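Local coordinates for uncharacterized protein (PDB 3GG7), which is of unknown function but binds manganese and probably acts as a metal-dependent hydrolase of ester bonds, like its TatD-family relatives, at residues E86-S92 with S122-A128; T144-Y150 with G164-S168. All coordinates share one frame; numbering follows the deposited sequence.

Contact 1: E86-S92 with S122-A128. With MN (manganese (II) ion), chain B.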
ATOM      1  N   GLU A  86      -3.313   0.590   5.720  1.00 17.31           N
ATOM      2  CA  GLU A  86      -2.093  -0.209   5.712  1.00 16.98           C
ATOM      3  C   GLU A  86      -2.186  -1.308   6.767  1.00 16.91           C
ATOM      4  O   GLU A  86      -2.576  -1.063   7.915  1.00 17.77           O
ATOM      5  CB  GLU A  86      -0.917   0.717   6.034  1.00 17.58           C
ATOM      6  CG  GLU A  86       0.436   0.028   6.007  1.00 17.69           C
ATOM      7  CD  GLU A  86       1.593   0.973   5.821  1.00 20.18           C
ATOM      8  OE1 GLU A  86       1.370   2.216   5.779  1.00 18.58           O
ATOM      9  OE2 GLU A  86       2.726   0.467   5.703  1.00 19.86           O
ATOM     10  N   VAL A  87      -1.814  -2.537   6.371  1.00 17.32           N
ATOM     11  CA  VAL A  87      -1.839  -3.710   7.264  1.00 17.84           C
ATOM     12  C   VAL A  87      -0.540  -4.470   7.063  1.00 18.16           C
ATOM     13  O   VAL A  87       0.136  -4.248   6.056  1.00 19.66           O
ATOM     14  CB  VAL A  87      -3.023  -4.634   7.008  1.00 17.54           C
ATOM     15  CG1 VAL A  87      -4.368  -3.928   7.310  1.00 18.84           C
ATOM     16  CG2 VAL A  87      -3.019  -5.158   5.561  1.00 19.09           C
ATOM     17  N   GLY A  88      -0.161  -5.331   8.003  1.00 18.78           N
ATOM     18  CA  GLY A  88       1.000  -6.211   7.758  1.00 18.17           C
ATOM     19  C   GLY A  88       1.834  -6.458   8.987  1.00 18.55           C
ATOM     20  O   GLY A  88       1.307  -6.493  10.095  1.00 20.05           O
ATOM     21  N   LEU A  89       3.131  -6.656   8.780  1.00 19.29           N
ATOM     22  CA  LEU A  89       4.035  -7.056   9.846  1.00 19.24           C
ATOM     23  C   LEU A  89       5.310  -6.242   9.680  1.00 19.47           C
ATOM     24  O   LEU A  89       5.686  -5.893   8.549  1.00 20.23           O
ATOM     25  CB  LEU A  89       4.384  -8.559   9.752  1.00 19.31           C
ATOM     26  CG  LEU A  89       3.248  -9.560   9.877  1.00 19.21           C
ATOM     27  CD1 LEU A  89       3.709 -11.017   9.582  1.00 21.90           C
ATOM     28  CD2 LEU A  89       2.615  -9.486  11.257  1.00 19.62           C
ATOM     29  N   ASP A  90       5.988  -5.953  10.792  1.00 19.89           N
ATOM     30  CA  ASP A  90       7.250  -5.228  10.764  1.00 20.85           C
ATOM     31  C   ASP A  90       8.225  -5.934  11.707  1.00 21.41           C
ATOM     32  O   ASP A  90       7.932  -6.119  12.889  1.00 21.95           O
ATOM     33  CB  ASP A  90       7.053  -3.755  11.162  1.00 21.12           C
ATOM     34  CG  ASP A  90       8.315  -2.931  10.960  1.00 23.12           C
ATOM     35  OD1 ASP A  90       9.342  -3.254  11.578  1.00 23.68           O
ATOM     36  OD2 ASP A  90       8.305  -1.955  10.171  1.00 25.29           O
ATOM     37  N   GLY A  91       9.352  -6.353  11.161  1.00 21.69           N
ATOM     38  CA  GLY A  91      10.359  -7.084  11.905  1.00 21.84           C
ATOM     39  C   GLY A  91      11.441  -6.264  12.576  1.00 21.96           C
ATOM     40  O   GLY A  91      12.505  -6.821  12.948  1.00 23.45           O
ATOM     41  N   SER A  92      11.220  -4.962  12.749  1.00 21.66           N
ATOM     42  CA  SER A  92      12.238  -4.074  13.322  1.00 22.83           C
ATOM     43  C   SER A  92      12.440  -4.423  14.782  1.00 22.96           C
ATOM     44  O   SER A  92      11.481  -4.693  15.498  1.00 22.34           O
ATOM     45  CB  SER A  92      11.827  -2.620  13.210  1.00 23.37           C
ATOM     46  OG  SER A  92      11.707  -2.219  11.860  1.00 25.40           O
ATOM     47  N   SER A 122      -3.140  -3.479   0.817  1.00 19.04           N
ATOM     48  CA  SER A 122      -1.874  -2.749   0.703  1.00 18.58           C
ATOM     49  C   SER A 122      -1.073  -3.043   1.966  1.00 18.88           C
ATOM     50  O   SER A 122      -1.426  -2.606   3.085  1.00 19.11           O
ATOM     51  CB  SER A 122      -2.108  -1.258   0.506  1.00 18.52           C
ATOM     52  OG  SER A 122      -0.888  -0.607   0.294  1.00 17.95           O
ATOM     53  N   ILE A 123      -0.001  -3.814   1.804  1.00 18.89           N
ATOM     54  CA  ILE A 123       0.638  -4.522   2.899  1.00 18.53           C
ATOM     55  C   ILE A 123       2.071  -4.035   3.182  1.00 19.04           C
ATOM     56  O   ILE A 123       2.883  -3.905   2.268  1.00 20.20           O
ATOM     57  CB  ILE A 123       0.652  -6.044   2.588  1.00 19.29           C
ATOM     58  CG1 ILE A 123      -0.765  -6.568   2.472  1.00 19.52           C
ATOM     59  CG2 ILE A 123       1.438  -6.841   3.663  1.00 19.32           C
ATOM     60  CD1 ILE A 123      -0.828  -7.979   1.851  1.00 24.30           C
ATOM     61  N   HIS A 124       2.326  -3.792   4.471  1.00 18.91           N
ATOM     62  CA  HIS A 124       3.637  -3.499   5.063  1.00 18.42           C
ATOM     63  C   HIS A 124       4.358  -4.803   5.344  1.00 18.52           C
ATOM     64  O   HIS A 124       3.764  -5.722   5.918  1.00 18.90           O
ATOM     65  CB  HIS A 124       3.376  -2.765   6.391  1.00 18.32           C
ATOM     66  CG  HIS A 124       4.581  -2.173   7.041  1.00 21.25           C
ATOM     67  ND1 HIS A 124       4.855  -0.823   7.012  1.00 24.27           N
ATOM     68  CD2 HIS A 124       5.538  -2.731   7.818  1.00 21.73           C
ATOM     69  CE1 HIS A 124       5.967  -0.576   7.685  1.00 25.17           C
ATOM     70  NE2 HIS A 124       6.388  -1.716   8.209  1.00 23.83           N
ATOM     71  N   SER A 125       5.629  -4.899   4.950  1.00 20.01           N
ATOM     72  CA  SER A 125       6.393  -6.118   5.186  1.00 20.27           C
ATOM     73  C   SER A 125       7.817  -5.883   5.636  1.00 20.51           C
ATOM     74  O   SER A 125       8.602  -6.826   5.632  1.00 21.29           O
ATOM     75  CB  SER A 125       6.426  -7.003   3.920  1.00 20.38           C
ATOM     76  OG  SER A 125       7.111  -6.394   2.840  1.00 21.37           O
ATOM     77  N   ARG A 126       8.171  -4.648   5.985  1.00 20.39           N
ATOM     78  CA  ARG A 126       9.556  -4.317   6.321  1.00 20.70           C
ATOM     79  C   ARG A 126      10.159  -5.266   7.357  1.00 20.39           C
ATOM     80  O   ARG A 126       9.651  -5.426   8.478  1.00 21.23           O
ATOM     81  CB  ARG A 126       9.658  -2.902   6.848  1.00 21.53           C
ATOM     82  CG  ARG A 126      11.085  -2.483   7.083  1.00 25.23           C
ATOM     83  CD  ARG A 126      11.148  -1.226   7.919  1.00 31.48           C
ATOM     84  NE  ARG A 126      12.482  -0.646   7.885  1.00 37.44           N
ATOM     85  CZ  ARG A 126      12.896   0.338   8.677  1.00 40.50           C
ATOM     86  NH1 ARG A 126      12.083   0.870   9.586  1.00 41.90           N
ATOM     87  NH2 ARG A 126      14.139   0.792   8.557  1.00 43.28           N
ATOM     88  N   ARG A 127      11.259  -5.907   6.952  1.00 20.98           N
ATOM     89  CA  ARG A 127      11.989  -6.837   7.822  1.00 20.77           C
ATOM     90  C   ARG A 127      11.192  -8.065   8.279  1.00 21.43           C
ATOM     91  O   ARG A 127      11.566  -8.730   9.239  1.00 21.02           O
ATOM     92  CB  ARG A 127      12.631  -6.076   9.001  1.00 21.42           C
ATOM     93  CG  ARG A 127      13.609  -5.009   8.570  1.00 22.68           C
ATOM     94  CD  ARG A 127      13.887  -4.069   9.700  1.00 26.02           C
ATOM     95  NE  ARG A 127      15.025  -3.193   9.447  1.00 30.40           N
ATOM     96  CZ  ARG A 127      15.351  -2.155  10.205  1.00 34.48           C
ATOM     97  NH1 ARG A 127      14.615  -1.844  11.262  1.00 34.12           N
ATOM     98  NH2 ARG A 127      16.418  -1.413   9.897  1.00 35.91           N
ATOM     99  N   ALA A 128      10.111  -8.373   7.570  1.00 20.44           N
ATOM    100  CA  ALA A 128       9.202  -9.453   7.896  1.00 20.60           C
ATOM    101  C   ALA A 128       8.594 -10.061   6.637  1.00 20.90           C
ATOM    102  O   ALA A 128       7.501 -10.588   6.654  1.00 20.68           O
ATOM    103  CB  ALA A 128       8.110  -8.937   8.831  1.00 21.06           C
TER
HETATM  104 MN    MN B 253       2.368   3.633   4.567  1.00 16.50          MN
HETATM  105  O   HOH W   1       4.228   3.061   5.168  1.00 22.24           O
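Glu86 and His124 meet at the metal-binding mouth of a TatD-type barrel, where one carboxylate serves both a metal and an imidazole. Glu86 OE1 binds the manganese ion at 2.1 Å, while OE2 accepts from His124 ND1 at 2.8 Å on its anti side, 32° out of the carboxylate plane; a metal-bound water also donates to OE2. The side chain leaves with CG anti to the backbone N (chi1 -178°) and stays extended, which carries the carboxylate out to the ion. His7, His9 and Asp196 complete the protein ligands of the metal. Val87 and Gly88 pair in parallel with Ile123 and His124, and Val87 O receives His124 N at 2.7 Å. Gly88 has no room for a CB, which would collide with His124 O. At Leu89 the backbone N donates to His124 O, and CB packs on Ala128 CB, 3.9 Å away. Asp90 OD2 then takes the other ring nitrogen, His124 NE2, at 2.8 Å and nearly straight (165°), so that carboxylates at both ends of the imidazole, close to its plane, fix its rotation. His124 is itself a predicted ligand of a second metal. Asp90 OD1 accepts from Ser92 N in an Asx turn and also from Ser92 OG, which steadies the carboxylate. Gly91 N donates to Arg126 O at 2.9 Å, and Ser92 OG accepts from Arg127 NH1, whose guanidinium lies against that of Arg126. Helix 99-115, the crossover between the two strands, packs Phe106 on Val87 and Leu89; helix 129-138 brings Val132 against Leu89 and Ile123, and strand 143-148 borders strand 119-124 on its other edge.

Contact 2: T144-Y150 with G164-S168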
ATOM      1  N   THR A 144      -6.367  -9.930  -2.951  1.00 22.41           N
ATOM      2  CA  THR A 144      -5.206  -9.640  -3.795  1.00 22.89           C
ATOM      3  C   THR A 144      -4.196  -8.828  -3.007  1.00 21.90           C
ATOM      4  O   THR A 144      -4.492  -7.684  -2.639  1.00 20.98           O
ATOM      5  CB  THR A 144      -5.590  -8.864  -5.077  1.00 23.73           C
ATOM      6  OG1 THR A 144      -6.555  -9.634  -5.795  1.00 26.01           O
ATOM      7  CG2 THR A 144      -4.338  -8.590  -5.974  1.00 25.23           C
ATOM      8  N   PRO A 145      -3.022  -9.402  -2.710  1.00 21.12           N
ATOM      9  CA  PRO A 145      -2.057  -8.704  -1.871  1.00 21.94           C
ATOM     10  C   PRO A 145      -1.121  -7.830  -2.658  1.00 21.00           C
ATOM     11  O   PRO A 145      -0.456  -8.293  -3.596  1.00 22.49           O
ATOM     12  CB  PRO A 145      -1.275  -9.842  -1.204  1.00 21.60           C
ATOM     13  CG  PRO A 145      -1.386 -11.015  -2.136  1.00 22.76           C
ATOM     14  CD  PRO A 145      -2.614 -10.794  -2.992  1.00 21.36           C
ATOM     15  N   ILE A 146      -1.041  -6.558  -2.293  1.00 19.98           N
ATOM     16  CA  ILE A 146      -0.045  -5.676  -2.852  1.00 19.25           C
ATOM     17  C   ILE A 146       1.023  -5.441  -1.809  1.00 19.88           C
ATOM     18  O   ILE A 146       0.730  -4.943  -0.711  1.00 20.35           O
ATOM     19  CB  ILE A 146      -0.639  -4.291  -3.202  1.00 19.19           C
ATOM     20  CG1 ILE A 146      -1.877  -4.430  -4.083  1.00 19.62           C
ATOM     21  CG2 ILE A 146       0.423  -3.446  -3.888  1.00 20.44           C
ATOM     22  CD1 ILE A 146      -2.718  -3.112  -4.162  1.00 21.45           C
ATOM     23  N   LEU A 147       2.263  -5.758  -2.140  1.00 19.64           N
ATOM     24  CA  LEU A 147       3.340  -5.478  -1.237  1.00 19.70           C
ATOM     25  C   LEU A 147       3.813  -4.074  -1.496  1.00 19.83           C
ATOM     26  O   LEU A 147       4.379  -3.749  -2.540  1.00 20.56           O
ATOM     27  CB  LEU A 147       4.469  -6.515  -1.398  1.00 19.91           C
ATOM     28  CG  LEU A 147       3.992  -7.930  -1.126  1.00 20.92           C
ATOM     29  CD1 LEU A 147       5.202  -8.859  -1.244  1.00 23.56           C
ATOM     30  CD2 LEU A 147       3.370  -8.072   0.234  1.00 24.14           C
ATOM     31  N   HIS A 148       3.562  -3.207  -0.518  1.00 20.05           N
ATOM     32  CA  HIS A 148       3.920  -1.797  -0.624  1.00 20.04           C
ATOM     33  C   HIS A 148       5.381  -1.597  -0.176  1.00 21.26           C
ATOM     34  O   HIS A 148       5.817  -2.165   0.826  1.00 20.80           O
ATOM     35  CB  HIS A 148       2.911  -0.965   0.183  1.00 20.61           C
ATOM     36  CG  HIS A 148       3.522  -0.104   1.242  1.00 18.78           C
ATOM     37  ND1 HIS A 148       4.175   1.074   0.959  1.00 20.74           N
ATOM     38  CD2 HIS A 148       3.541  -0.233   2.592  1.00 22.48           C
ATOM     39  CE1 HIS A 148       4.597   1.618   2.091  1.00 23.47           C
ATOM     40  NE2 HIS A 148       4.231   0.838   3.090  1.00 22.70           N
ATOM     41  N   TRP A 149       6.131  -0.848  -0.980  1.00 22.13           N
ATOM     42  CA  TRP A 149       7.544  -0.542  -0.725  1.00 22.83           C
ATOM     43  C   TRP A 149       8.328  -1.788  -0.296  1.00 23.96           C
ATOM     44  O   TRP A 149       8.952  -1.822   0.773  1.00 23.59           O
ATOM     45  CB  TRP A 149       7.655   0.566   0.331  1.00 23.41           C
ATOM     46  CG  TRP A 149       9.016   1.237   0.448  1.00 25.49           C
ATOM     47  CD1 TRP A 149      10.227   0.801  -0.052  1.00 29.17           C
ATOM     48  CD2 TRP A 149       9.292   2.466   1.136  1.00 29.45           C
ATOM     49  NE1 TRP A 149      11.220   1.680   0.298  1.00 30.77           N
ATOM     50  CE2 TRP A 149      10.681   2.706   1.026  1.00 31.71           C
ATOM     51  CE3 TRP A 149       8.495   3.381   1.851  1.00 31.97           C
ATOM     52  CZ2 TRP A 149      11.291   3.827   1.589  1.00 30.77           C
ATOM     53  CZ3 TRP A 149       9.106   4.489   2.419  1.00 33.12           C
ATOM     54  CH2 TRP A 149      10.492   4.705   2.279  1.00 31.50           C
ATOM     55  N   TYR A 150       8.274  -2.811  -1.132  1.00 23.85           N
ATOM     56  CA  TYR A 150       8.988  -4.050  -0.869  1.00 24.27           C
ATOM     57  C   TYR A 150      10.506  -3.806  -0.797  1.00 25.04           C
ATOM     58  O   TYR A 150      11.084  -3.177  -1.679  1.00 26.17           O
ATOM     59  CB  TYR A 150       8.637  -5.095  -1.929  1.00 23.80           C
ATOM     60  CG  TYR A 150       9.336  -6.394  -1.689  1.00 24.15           C
ATOM     61  CD1 TYR A 150       8.811  -7.332  -0.824  1.00 23.38           C
ATOM     62  CD2 TYR A 150      10.602  -6.640  -2.269  1.00 24.92           C
ATOM     63  CE1 TYR A 150       9.509  -8.534  -0.548  1.00 24.94           C
ATOM     64  CE2 TYR A 150      11.283  -7.810  -2.005  1.00 25.55           C
ATOM     65  CZ  TYR A 150      10.741  -8.744  -1.150  1.00 26.25           C
ATOM     66  OH  TYR A 150      11.429  -9.904  -0.882  1.00 27.14           O
ATOM     67  N   GLY A 164       1.218 -14.745  -6.146  1.00 28.08           N
ATOM     68  CA  GLY A 164       0.242 -13.840  -6.752  1.00 27.23           C
ATOM     69  C   GLY A 164       0.261 -12.422  -6.205  1.00 26.38           C
ATOM     70  O   GLY A 164      -0.739 -11.684  -6.348  1.00 26.97           O
ATOM     71  N   CYS A 165       1.376 -12.018  -5.592  1.00 24.69           N
ATOM     72  CA  CYS A 165       1.478 -10.646  -5.080  1.00 24.01           C
ATOM     73  C   CYS A 165       1.651  -9.663  -6.209  1.00 23.51           C
ATOM     74  O   CYS A 165       2.245  -9.975  -7.265  1.00 23.62           O
ATOM     75  CB  CYS A 165       2.651 -10.478  -4.122  1.00 23.39           C
ATOM     76  SG  CYS A 165       2.473 -11.341  -2.554  1.00 23.58           S
ATOM     77  N   TRP A 166       1.104  -8.465  -5.975  1.00 22.10           N
ATOM     78  CA  TRP A 166       1.399  -7.263  -6.741  1.00 21.92           C
ATOM     79  C   TRP A 166       2.349  -6.383  -5.935  1.00 20.60           C
ATOM     80  O   TRP A 166       2.641  -6.709  -4.787  1.00 20.77           O
ATOM     81  CB  TRP A 166       0.120  -6.485  -7.054  1.00 22.13           C
ATOM     82  CG  TRP A 166      -0.870  -7.184  -7.953  1.00 22.63           C
ATOM     83  CD1 TRP A 166      -1.353  -8.449  -7.840  1.00 24.05           C
ATOM     84  CD2 TRP A 166      -1.520  -6.602  -9.063  1.00 20.73           C
ATOM     85  NE1 TRP A 166      -2.261  -8.706  -8.841  1.00 24.89           N
ATOM     86  CE2 TRP A 166      -2.387  -7.575  -9.601  1.00 21.81           C
ATOM     87  CE3 TRP A 166      -1.444  -5.343  -9.669  1.00 22.80           C
ATOM     88  CZ2 TRP A 166      -3.172  -7.337 -10.722  1.00 23.07           C
ATOM     89  CZ3 TRP A 166      -2.245  -5.104 -10.775  1.00 22.04           C
ATOM     90  CH2 TRP A 166      -3.072  -6.108 -11.301  1.00 22.29           C
ATOM     91  N   PHE A 167       2.823  -5.279  -6.513  1.00 20.59           N
ATOM     92  CA  PHE A 167       3.812  -4.423  -5.896  1.00 20.61           C
ATOM     93  C   PHE A 167       3.517  -2.981  -6.170  1.00 20.92           C
ATOM     94  O   PHE A 167       3.258  -2.630  -7.312  1.00 21.54           O
ATOM     95  CB  PHE A 167       5.224  -4.779  -6.431  1.00 21.69           C
ATOM     96  CG  PHE A 167       5.519  -6.233  -6.328  1.00 23.55           C
ATOM     97  CD1 PHE A 167       6.085  -6.756  -5.163  1.00 25.84           C
ATOM     98  CD2 PHE A 167       5.137  -7.100  -7.339  1.00 23.95           C
ATOM     99  CE1 PHE A 167       6.293  -8.108  -5.029  1.00 26.99           C
ATOM    100  CE2 PHE A 167       5.327  -8.466  -7.210  1.00 24.73           C
ATOM    101  CZ  PHE A 167       5.927  -8.969  -6.053  1.00 26.10           C
ATOM    102  N   SER A 168       3.571  -2.137  -5.139  1.00 20.36           N
ATOM    103  CA  SER A 168       3.540  -0.716  -5.354  1.00 20.19           C
ATOM    104  C   SER A 168       4.901  -0.159  -4.984  1.00 20.30           C
ATOM    105  O   SER A 168       5.434  -0.417  -3.917  1.00 21.42           O
ATOM    106  CB  SER A 168       2.364  -0.029  -4.607  1.00 19.19           C
ATOM    107  OG  SER A 168       2.394  -0.268  -3.205  1.00 20.41           O
TER
HETATM  108  O   HOH W   2       6.829  -2.853  -3.644  1.00 23.74           O
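Backbone hydrogen bonds tie Thr144-Tyr150 to Gly164-Ser168 as parallel strands: Trp166 N gives to Pro145 O at 2.9 Å, Leu147 N to Trp166 O at 2.8 Å, Ser168 N to Leu147 O and Trp149 N to Ser168 O. One water sits beside the end of the pairing, donating to Leu147 O and Ser168 O and accepting from Tyr150 N. This is a right-handed beta-alpha-beta crossover of the TIM-barrel type, in which helix 154-162 ends in a Schellman motif at Gly164 and the chain returns as strand 166-169.

Apolar packing divides between the two faces of the sheet. Toward the crossover helix, Leu147 and Phe167 lie side by side and point the same way, with CD1 of Leu147 4.0 Å from CE1 of Phe167; the same methyl is 3.9 Å from Cys165 SG, which also touches Pro145 CG. With an alanine here in place of Leu147, Cys165 SG and the Phe167 ring would probably lose the methyl they share, opening a gap under helix 154-162. Toward the barrel interior, Ile146 CG1 packs 4.1 Å from Trp166 CB. Thr144 CG2 comes obliquely to the indole of Trp166, 3.5 Å from CD1, and helix 227-243 packs on the same indole.

Polar side chains gather at the metal end. Ser168 OG, set between its backbone N and carbonyl carbon (chi1 57°), lies 3.5 Å from His148 CB and bonds to Glu194, whose other carboxylate oxygen is paired with His148 ND1. His148, a predicted ligand of a second metal, also stacks on the ring of His7, a manganese ligand.

The two contacts follow one another along the chain and form the first and third of three consecutive beta-alpha-beta steps in one parallel sheet, their centres about 11 Å apart. Contact 1 joins strands 83-88 and 119-124, contact 2 strands 143-148 and 166-169; the middle pair, 119-124 and 143-148, are neighbours, probably hydrogen-bonded from Ile123 N to Ile146 O and from His148 N to Ile123 O. Strand order thus equals chain order, as in a TIM barrel. At the C-terminal strand ends Glu86 of contact 1 approaches His148 of contact 2, bringing the manganese site together with both predicted ligands of a second metal, consistent with a binuclear centre as in related hydrolases.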